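Local coordinates for glycosyl hydrolase, family 38 (Enterococcus faecalis, PDB 5KBP), which probably hydrolyses alpha-mannosidic linkages in carbohydrates, the activity expected of a family 38 glycoside hydrolase, at residues A[106-111]-A[872-877]; A[521-526]-A[595-600]; A[844-849]-A[890-895]. All coordinates share one frame; numbering follows the deposited sequence.

Contact 1: residues A[106-111]-A[872-877]; sequences NMLIGH and VLEEPL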
loop_
_atom_site.group_PDB
_atom_site.type_symbol
_atom_site.label_atom_id
_atom_site.label_comp_id
_atom_site.label_asym_id
_atom_site.label_seq_id
_atom_site.Cartn_x
_atom_site.Cartn_y
_atom_site.Cartn_z
ATOM N N ASN A 106 -18.767 -10.600 4.946
ATOM C CA ASN A 106 -18.574 -9.772 6.130
ATOM C C ASN A 106 -19.226 -10.406 7.351
ATOM O O ASN A 106 -18.671 -10.362 8.455
ATOM C CB ASN A 106 -19.139 -8.371 5.884
ATOM C CG ASN A 106 -18.815 -7.406 7.006
ATOM O OD1 ASN A 106 -17.732 -7.454 7.589
ATOM N ND2 ASN A 106 -19.757 -6.524 7.319
ATOM N N MET A 107 -20.404 -11.007 7.171
ATOM C CA MET A 107 -21.076 -11.675 8.279
ATOM C C MET A 107 -20.473 -13.049 8.545
ATOM O O MET A 107 -20.365 -13.470 9.701
ATOM C CB MET A 107 -22.573 -11.799 7.989
ATOM C CG MET A 107 -23.193 -10.561 7.358
ATOM S SD MET A 107 -24.963 -10.730 7.039
ATOM C CE MET A 107 -25.606 -10.452 8.680
ATOM N N LEU A 108 -20.071 -13.754 7.485
ATOM C CA LEU A 108 -19.480 -15.079 7.645
ATOM C C LEU A 108 -18.154 -14.999 8.389
ATOM O O LEU A 108 -17.904 -15.776 9.320
ATOM C CB LEU A 108 -19.305 -15.733 6.271
ATOM C CG LEU A 108 -18.967 -17.224 6.153
ATOM C CD1 LEU A 108 -17.464 -17.466 6.176
ATOM C CD2 LEU A 108 -19.663 -18.035 7.241
ATOM N N ILE A 109 -17.290 -14.060 7.999
ATOM C CA ILE A 109 -16.007 -13.907 8.677
ATOM C C ILE A 109 -16.204 -13.285 10.053
ATOM O O ILE A 109 -15.531 -13.662 11.020
ATOM C CB ILE A 109 -15.040 -13.083 7.807
ATOM C CG1 ILE A 109 -14.689 -13.859 6.535
ATOM C CG2 ILE A 109 -13.780 -12.727 8.584
ATOM C CD1 ILE A 109 -13.678 -13.162 5.652
ATOM N N GLY A 110 -17.128 -12.331 10.168
ATOM C CA GLY A 110 -17.437 -11.776 11.475
ATOM C C GLY A 110 -17.904 -12.832 12.455
ATOM O O GLY A 110 -17.562 -12.792 13.639
ATOM N N HIS A 111 -18.683 -13.803 11.970
ATOM C CA HIS A 111 -19.137 -14.892 12.830
ATOM C C HIS A 111 -17.980 -15.802 13.223
ATOM O O HIS A 111 -17.778 -16.086 14.409
ATOM C CB HIS A 111 -20.237 -15.690 12.130
ATOM C CG HIS A 111 -20.649 -16.927 12.868
ATOM N ND1 HIS A 111 -20.242 -18.189 12.493
ATOM C CD2 HIS A 111 -21.432 -17.094 13.960
ATOM C CE1 HIS A 111 -20.757 -19.080 13.320
ATOM N NE2 HIS A 111 -21.483 -18.442 14.221
ATOM N N VAL A 872 -26.609 -18.420 5.100
ATOM C CA VAL A 872 -25.372 -17.912 4.507
ATOM C C VAL A 872 -24.153 -18.211 5.362
ATOM O O VAL A 872 -23.022 -18.034 4.893
ATOM C CB VAL A 872 -25.455 -16.398 4.239
ATOM C CG1 VAL A 872 -26.604 -16.094 3.289
ATOM C CG2 VAL A 872 -25.596 -15.628 5.543
ATOM N N LEU A 873 -24.347 -18.657 6.601
ATOM C CA LEU A 873 -23.256 -19.173 7.415
ATOM C C LEU A 873 -22.966 -20.642 7.131
ATOM O O LEU A 873 -22.174 -21.252 7.857
ATOM C CB LEU A 873 -23.564 -18.981 8.901
ATOM C CG LEU A 873 -23.784 -17.540 9.370
ATOM C CD1 LEU A 873 -23.967 -17.488 10.880
ATOM C CD2 LEU A 873 -22.640 -16.636 8.928
ATOM N N GLU A 874 -23.609 -21.210 6.106
ATOM C CA GLU A 874 -23.349 -22.567 5.626
ATOM C C GLU A 874 -23.747 -23.636 6.642
ATOM O O GLU A 874 -23.199 -24.740 6.637
ATOM C CB GLU A 874 -21.882 -22.737 5.215
ATOM C CG GLU A 874 -21.491 -21.897 4.011
ATOM C CD GLU A 874 -20.013 -21.567 3.985
ATOM O OE1 GLU A 874 -19.650 -20.519 3.414
ATOM O OE2 GLU A 874 -19.216 -22.347 4.542
ATOM N N GLU A 875 -24.709 -23.326 7.510
ATOM C CA GLU A 875 -25.230 -24.297 8.457
ATOM C C GLU A 875 -26.689 -24.616 8.141
ATOM O O GLU A 875 -27.424 -23.751 7.653
ATOM C CB GLU A 875 -25.121 -23.787 9.900
ATOM C CG GLU A 875 -23.690 -23.604 10.374
ATOM C CD GLU A 875 -22.856 -24.866 10.226
ATOM O OE1 GLU A 875 -23.397 -25.975 10.419
ATOM O OE2 GLU A 875 -21.653 -24.745 9.913
ATOM N N PRO A 876 -27.134 -25.845 8.411
ATOM C CA PRO A 876 -28.485 -26.251 8.004
ATOM C C PRO A 876 -29.558 -25.327 8.561
ATOM O O PRO A 876 -29.458 -24.827 9.683
ATOM C CB PRO A 876 -28.615 -27.668 8.577
ATOM C CG PRO A 876 -27.213 -28.156 8.687
ATOM C CD PRO A 876 -26.393 -26.950 9.044
ATOM N N LEU A 877 -30.590 -25.100 7.752
ATOM C CA LEU A 877 -31.687 -24.237 8.161
ATOM C C LEU A 877 -32.500 -24.894 9.271
ATOM O O LEU A 877 -32.710 -26.110 9.275
ATOM C CB LEU A 877 -32.587 -23.918 6.966
ATOM C CG LEU A 877 -31.994 -23.003 5.892
ATOM C CD1 LEU A 877 -32.910 -22.916 4.682
ATOM C CD2 LEU A 877 -31.736 -21.618 6.469
#
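Leu108, on a continuous helix, and Leu873, in a loop that turns against that helix, are the point of nearest backbone approach, with their CA atoms 5.6 Å apart. One residue serves both ends of this interface: the two methyls of Leu873 take separate tasks. CD2 lies against the helix surface, 3.7 Å from Leu108 CD2, and it also comes near the carbonyl of Met107, an oxygen already taken by the helical bond from His111 N. The two leucines slide past one another in opposite senses, so that each CD2 methyl reaches back to the other residue's CA as well as meeting the other methyl. The second methyl of Leu873, CD1, lies over the imidazole of His111. It stands 4.0 Å from the ring centroid and only 12° off the normal, a CH-pi contact over the middle of one face. In His111, CG anti to the backbone N (chi1 173°) carries the ring out from the helix toward the loop, and the second torsion turns a face to the methyl. Leu108 and His111 are one helical turn apart, and Leu873 bridges them. The packing has a polar cost, since His111 ND1 is buried here and finds no partner in the model. At the margin, Leu108 CG passes 4.3 Å from Glu874 OE1, whose charge is answered by a salt bridge to Lys835. Glu874 itself adopts a left-handed backbone conformation (phi 67°), turning the loop just after the leucine, and its carbonyl is held by Arg896. The contact thus exemplifies an interdomain seam, in which a loop of the C-terminal beta-sandwich region packs the side chain of Leu873 on a helix of the N-terminal family 38 domain.

Contact 2: residues A[521-526]-A[595-600]; sequences LLAQPA and KENSPV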
loop_
_atom_site.group_PDB
_atom_site.type_symbol
_atom_site.label_atom_id
_atom_site.label_comp_id
_atom_site.label_asym_id
_atom_site.label_seq_id
_atom_site.Cartn_x
_atom_site.Cartn_y
_atom_site.Cartn_z
ATOM N N LEU A 521 -20.824 -10.624 -43.089
ATOM C CA LEU A 521 -20.155 -9.716 -42.168
ATOM C C LEU A 521 -21.184 -8.918 -41.379
ATOM O O LEU A 521 -22.148 -8.393 -41.943
ATOM C CB LEU A 521 -19.226 -8.776 -42.938
ATOM C CG LEU A 521 -18.171 -9.446 -43.822
ATOM C CD1 LEU A 521 -17.323 -8.406 -44.541
ATOM C CD2 LEU A 521 -17.297 -10.376 -42.998
ATOM N N LEU A 522 -20.977 -8.833 -40.062
ATOM C CA LEU A 522 -21.944 -8.159 -39.202
ATOM C C LEU A 522 -22.005 -6.662 -39.472
ATOM O O LEU A 522 -23.054 -6.041 -39.266
ATOM C CB LEU A 522 -21.610 -8.412 -37.733
ATOM C CG LEU A 522 -21.755 -9.846 -37.224
ATOM C CD1 LEU A 522 -21.377 -9.925 -35.752
ATOM C CD2 LEU A 522 -23.171 -10.354 -37.443
ATOM N N ALA A 523 -20.909 -6.066 -39.929
ATOM C CA ALA A 523 -20.809 -4.622 -40.078
ATOM C C ALA A 523 -20.896 -4.221 -41.544
ATOM O O ALA A 523 -20.384 -4.921 -42.424
ATOM C CB ALA A 523 -19.504 -4.097 -39.475
ATOM N N GLN A 524 -21.551 -3.086 -41.794
ATOM C CA GLN A 524 -21.608 -2.444 -43.104
ATOM C C GLN A 524 -20.867 -1.118 -42.991
ATOM O O GLN A 524 -21.469 -0.090 -42.647
ATOM C CB GLN A 524 -23.054 -2.228 -43.557
ATOM C CG GLN A 524 -23.850 -3.512 -43.775
ATOM C CD GLN A 524 -24.258 -4.183 -42.477
ATOM O OE1 GLN A 524 -24.674 -3.522 -41.525
ATOM N NE2 GLN A 524 -24.134 -5.505 -42.431
ATOM N N PRO A 525 -19.559 -1.087 -43.267
ATOM C CA PRO A 525 -18.766 0.112 -42.949
ATOM C C PRO A 525 -19.086 1.319 -43.809
ATOM O O PRO A 525 -18.796 2.443 -43.381
ATOM C CB PRO A 525 -17.322 -0.357 -43.169
ATOM C CG PRO A 525 -17.441 -1.462 -44.164
ATOM C CD PRO A 525 -18.738 -2.157 -43.857
ATOM N N ALA A 526 -19.663 1.136 -44.997
ATOM C CA ALA A 526 -19.927 2.280 -45.863
ATOM C C ALA A 526 -20.947 3.230 -45.251
ATOM O O ALA A 526 -20.953 4.423 -45.573
ATOM C CB ALA A 526 -20.401 1.806 -47.234
ATOM N N LYS A 595 -13.140 -1.049 -36.854
ATOM C CA LYS A 595 -11.898 -1.706 -36.464
ATOM C C LYS A 595 -11.894 -3.192 -36.800
ATOM O O LYS A 595 -10.930 -3.693 -37.386
ATOM C CB LYS A 595 -11.648 -1.508 -34.963
ATOM C CG LYS A 595 -11.372 -0.068 -34.562
ATOM C CD LYS A 595 -10.093 0.444 -35.200
ATOM C CE LYS A 595 -9.816 1.885 -34.811
ATOM N NZ LYS A 595 -8.562 2.394 -35.432
ATOM N N GLU A 596 -12.951 -3.909 -36.435
ATOM C CA GLU A 596 -13.071 -5.327 -36.729
ATOM C C GLU A 596 -14.373 -5.587 -37.470
ATOM O O GLU A 596 -15.383 -4.918 -37.240
ATOM C CB GLU A 596 -13.023 -6.171 -35.448
ATOM C CG GLU A 596 -11.672 -6.168 -34.747
ATOM C CD GLU A 596 -11.749 -6.709 -33.332
ATOM O OE1 GLU A 596 -12.139 -5.947 -32.423
ATOM O OE2 GLU A 596 -11.426 -7.898 -33.129
ATOM N N ASN A 597 -14.339 -6.568 -38.370
ATOM C CA ASN A 597 -15.533 -6.970 -39.107
ATOM C C ASN A 597 -15.377 -8.423 -39.527
ATOM O O ASN A 597 -14.466 -8.756 -40.290
ATOM C CB ASN A 597 -15.763 -6.075 -40.327
ATOM C CG ASN A 597 -17.142 -6.262 -40.934
ATOM O OD1 ASN A 597 -18.007 -6.915 -40.348
ATOM N ND2 ASN A 597 -17.355 -5.683 -42.109
ATOM N N SER A 598 -16.266 -9.273 -39.030
ATOM C CA SER A 598 -16.230 -10.701 -39.316
ATOM C C SER A 598 -17.655 -11.225 -39.224
ATOM O O SER A 598 -18.552 -10.528 -38.742
ATOM C CB SER A 598 -15.309 -11.441 -38.338
ATOM O OG SER A 598 -15.887 -11.509 -37.046
ATOM N N PRO A 599 -17.896 -12.452 -39.698
ATOM C CA PRO A 599 -19.246 -13.025 -39.556
ATOM C C PRO A 599 -19.688 -13.217 -38.114
ATOM O O PRO A 599 -20.889 -13.400 -37.875
ATOM C CB PRO A 599 -19.133 -14.368 -40.290
ATOM C CG PRO A 599 -18.046 -14.159 -41.279
ATOM C CD PRO A 599 -17.055 -13.257 -40.602
ATOM N N VAL A 600 -18.773 -13.178 -37.149
ATOM C CA VAL A 600 -19.112 -13.438 -35.754
ATOM C C VAL A 600 -18.882 -12.242 -34.844
ATOM O O VAL A 600 -19.383 -12.248 -33.709
ATOM C CB VAL A 600 -18.346 -14.663 -35.207
ATOM C CG1 VAL A 600 -18.642 -15.896 -36.046
ATOM C CG2 VAL A 600 -16.852 -14.379 -35.166
#
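The carboxamide of Asn597 is sandwiched between Ala523 and Leu521: Ala523 CB lies over one face, 3.5 Å from Asn597 CG, while on the opposite face Leu521 CD1 sits 3.7 Å from Asn597 ND2. At its polar end the same group reads the backbone of Ala523 twice. Asn597 OD1 accepts from Ala523 N, and Asn597 ND2 donates to Ala523 O, each at 3.1 Å. Neither bond is straight, the angles at hydrogen being 150° and 140°, and Ala523 O is tilted out of the amide plane of Asn597. With CG anti to the backbone N (chi1 -167°), the side chain reaches across to the neighbouring segment, where it acts much as a peptide group would. A true backbone bond follows alongside, from Leu522 N to Ser598 O at 3.2 Å and nearly linear at hydrogen. Beyond it, Leu521 CD2 packs against Pro599 CD, the two side chains lying side by side, and Leu522 CD1 rests 3.5 Å from the carbonyl carbon of Val600. The strand carrying Asn597 has a classic beta bulge just before it, where Lys595 and Glu596 both face Ser603. Because the amide both gives and takes a bond with one residue, this pair of bonds would favour one of its two orientations, and an asparagine side chain supplies pairing between strands that belong to separate sheets.

Contact 3: residues A[844-849]-A[890-895]; sequences VVRGFN and FEIRTW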
loop_
_atom_site.group_PDB
_atom_site.type_symbol
_atom_site.label_atom_id
_atom_site.label_comp_id
_atom_site.label_asym_id
_atom_site.label_seq_id
_atom_site.Cartn_x
_atom_site.Cartn_y
_atom_site.Cartn_z
ATOM N N VAL A 844 -20.463 -25.479 -1.420
ATOM C CA VAL A 844 -21.461 -24.467 -1.091
ATOM C C VAL A 844 -21.821 -23.711 -2.361
ATOM O O VAL A 844 -20.940 -23.193 -3.057
ATOM C CB VAL A 844 -20.953 -23.505 -0.003
ATOM C CG1 VAL A 844 -21.963 -22.395 0.235
ATOM C CG2 VAL A 844 -20.677 -24.264 1.287
ATOM N N VAL A 845 -23.117 -23.656 -2.664
ATOM C CA VAL A 845 -23.637 -22.927 -3.813
ATOM C C VAL A 845 -24.758 -22.019 -3.331
ATOM O O VAL A 845 -25.611 -22.440 -2.543
ATOM C CB VAL A 845 -24.145 -23.881 -4.914
ATOM C CG1 VAL A 845 -24.644 -23.093 -6.116
ATOM C CG2 VAL A 845 -23.053 -24.857 -5.322
ATOM N N ARG A 846 -24.758 -20.774 -3.800
ATOM C CA ARG A 846 -25.766 -19.805 -3.397
ATOM C C ARG A 846 -26.327 -19.084 -4.612
ATOM O O ARG A 846 -25.579 -18.651 -5.495
ATOM C CB ARG A 846 -25.197 -18.785 -2.404
ATOM C CG ARG A 846 -26.169 -17.670 -2.039
ATOM C CD ARG A 846 -25.818 -17.013 -0.711
ATOM N NE ARG A 846 -24.395 -16.708 -0.601
ATOM C CZ ARG A 846 -23.545 -17.385 0.165
ATOM N NH1 ARG A 846 -22.265 -17.043 0.204
ATOM N NH2 ARG A 846 -23.975 -18.405 0.897
ATOM N N GLY A 847 -27.655 -18.963 -4.644
ATOM C CA GLY A 847 -28.341 -18.160 -5.634
ATOM C C GLY A 847 -29.511 -17.438 -4.994
ATOM O O GLY A 847 -29.785 -17.603 -3.805
ATOM N N PHE A 848 -30.201 -16.635 -5.800
ATOM C CA PHE A 848 -31.355 -15.911 -5.287
ATOM C C PHE A 848 -32.378 -15.710 -6.393
ATOM O O PHE A 848 -32.035 -15.631 -7.575
ATOM C CB PHE A 848 -30.954 -14.561 -4.676
ATOM C CG PHE A 848 -30.479 -13.548 -5.679
ATOM C CD1 PHE A 848 -29.217 -13.646 -6.240
ATOM C CD2 PHE A 848 -31.288 -12.484 -6.042
ATOM C CE1 PHE A 848 -28.775 -12.709 -7.157
ATOM C CE2 PHE A 848 -30.852 -11.542 -6.955
ATOM C CZ PHE A 848 -29.594 -11.656 -7.514
ATOM N N ASN A 849 -33.643 -15.629 -5.990
ATOM C CA ASN A 849 -34.734 -15.393 -6.924
ATOM C C ASN A 849 -34.736 -13.934 -7.364
ATOM O O ASN A 849 -34.611 -13.025 -6.537
ATOM C CB ASN A 849 -36.073 -15.752 -6.277
ATOM C CG ASN A 849 -37.207 -15.854 -7.281
ATOM O OD1 ASN A 849 -37.115 -15.350 -8.403
ATOM N ND2 ASN A 849 -38.290 -16.504 -6.877
ATOM N N PHE A 890 -37.788 -13.592 -3.871
ATOM C CA PHE A 890 -36.660 -12.853 -3.303
ATOM C C PHE A 890 -35.918 -13.667 -2.248
ATOM O O PHE A 890 -35.274 -13.107 -1.356
ATOM C CB PHE A 890 -37.108 -11.508 -2.723
ATOM C CG PHE A 890 -37.870 -10.650 -3.694
ATOM C CD1 PHE A 890 -37.216 -10.010 -4.732
ATOM C CD2 PHE A 890 -39.238 -10.477 -3.561
ATOM C CE1 PHE A 890 -37.913 -9.217 -5.627
ATOM C CE2 PHE A 890 -39.940 -9.685 -4.451
ATOM C CZ PHE A 890 -39.277 -9.055 -5.485
ATOM N N GLU A 891 -35.993 -14.992 -2.337
ATOM C CA GLU A 891 -35.291 -15.845 -1.392
ATOM C C GLU A 891 -33.823 -15.967 -1.776
ATOM O O GLU A 891 -33.483 -16.097 -2.955
ATOM C CB GLU A 891 -35.925 -17.235 -1.338
ATOM C CG GLU A 891 -35.361 -18.117 -0.234
ATOM C CD GLU A 891 -35.682 -19.584 -0.429
ATOM O OE1 GLU A 891 -34.758 -20.413 -0.303
ATOM O OE2 GLU A 891 -36.855 -19.907 -0.708
ATOM N N ILE A 892 -32.954 -15.917 -0.773
ATOM C CA ILE A 892 -31.530 -16.176 -0.943
ATOM C C ILE A 892 -31.299 -17.610 -0.481
ATOM O O ILE A 892 -31.240 -17.887 0.721
ATOM C CB ILE A 892 -30.669 -15.183 -0.162
ATOM C CG1 ILE A 892 -31.080 -13.745 -0.484
ATOM C CG2 ILE A 892 -29.199 -15.397 -0.483
ATOM C CD1 ILE A 892 -30.453 -12.722 0.438
ATOM N N ARG A 893 -31.174 -18.530 -1.430
ATOM C CA ARG A 893 -31.038 -19.946 -1.122
ATOM C C ARG A 893 -29.582 -20.377 -1.236
ATOM O O ARG A 893 -28.878 -19.993 -2.174
ATOM C CB ARG A 893 -31.911 -20.791 -2.053
ATOM C CG ARG A 893 -31.900 -22.276 -1.729
ATOM C CD ARG A 893 -33.041 -23.002 -2.419
ATOM N NE ARG A 893 -34.344 -22.604 -1.895
ATOM C CZ ARG A 893 -35.500 -23.116 -2.305
ATOM N NH1 ARG A 893 -35.517 -24.048 -3.249
ATOM N NH2 ARG A 893 -36.640 -22.697 -1.773
ATOM N N THR A 894 -29.139 -21.180 -0.269
ATOM C CA THR A 894 -27.781 -21.705 -0.235
ATOM C C THR A 894 -27.834 -23.221 -0.118
ATOM O O THR A 894 -28.516 -23.754 0.763
ATOM C CB THR A 894 -26.985 -21.113 0.934
ATOM O OG1 THR A 894 -27.024 -19.683 0.866
ATOM C CG2 THR A 894 -25.537 -21.576 0.881
ATOM N N TRP A 895 -27.117 -23.908 -1.001
ATOM C CA TRP A 895 -27.066 -25.361 -1.019
ATOM C C TRP A 895 -25.793 -25.870 -0.350
ATOM O O TRP A 895 -24.812 -25.141 -0.179
ATOM C CB TRP A 895 -27.137 -25.891 -2.453
ATOM C CG TRP A 895 -28.457 -25.692 -3.136
ATOM C CD1 TRP A 895 -29.457 -26.610 -3.270
ATOM C CD2 TRP A 895 -28.913 -24.503 -3.794
ATOM N NE1 TRP A 895 -30.510 -26.067 -3.964
ATOM C CE2 TRP A 895 -30.202 -24.773 -4.297
ATOM C CE3 TRP A 895 -28.359 -23.237 -4.002
ATOM C CZ2 TRP A 895 -30.942 -23.825 -4.998
ATOM C CZ3 TRP A 895 -29.099 -22.296 -4.696
ATOM C CH2 TRP A 895 -30.377 -22.594 -5.184
#
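Arg846 and Thr894 face each other as a non-hydrogen-bonded pair of two antiparallel strands, and the arginine can be followed atom by atom. Its CB passes 3.9 Å from Arg893 O, and CG moves along the same carbonyl. At CD the chain lies 3.8 Å from Ile892 CG2 and also meets the Thr894 hydroxyl. A bend at chi3 (46°) then folds the guanidinium back along the threonine, so the two side chains run side by side. At the tip, NH2 makes a weak bond of 3.3 Å to Thr894 OG1, which lies in the guanidinium plane at its edge. NH1 takes the stronger partner, a salt bridge to Glu101 on helix 100-117, whose residues Val104 and Arg105 also touch the chain.

On the other side of the sheet Trp895 is the large neighbour. Its CZ3 comes edge-on to the backbone, 3.6 Å from Gly847 N, and Arg893 CG covers one face toward the rim. The indole edge thus lies beside Gly847, whose backbone pairs with Arg893 in both directions, with Gly847 N to Arg893 O and Arg893 N to Gly847 O each at 2.9 Å. Within its own segment, the Arg893 guanidinium grips Glu891, two residues earlier, side-on, NE to OE1 at 2.7 Å and NH2 to OE2, while Ala885 and Pro886 carbonyls take further bonds from its NH groups.

Two buried arginines therefore stand on opposite sides of one sheet, each matched by a carboxylate. That pairing would be expected to favour the charged form of all four groups, and through Glu101 it ties the beta-sandwich region electrostatically to the N-terminal domain.

In the fold
From the N terminus, helix 100-117 comes first, and its partner loop in contact 1 arrives only after more than 750 residues, closing a very long excursion. Contact 2 is nested within that excursion, joining strand 523-524 to the edge strand 591-597 of another sheet after 68 residues without a helix. Contact 3 opens at 844-849, before contact 1 closes at 872-877, and ends at 890-895, so the two cross. They touch as well, Glu874 against Val844 and Val872 against Arg846, so the loop of contact 1, which meets the N-terminal helix, also rests on the strand pair of contact 3. Contact 2 lies on the opposite side of the chain's centre, about 50 Å from contact 1 between centres.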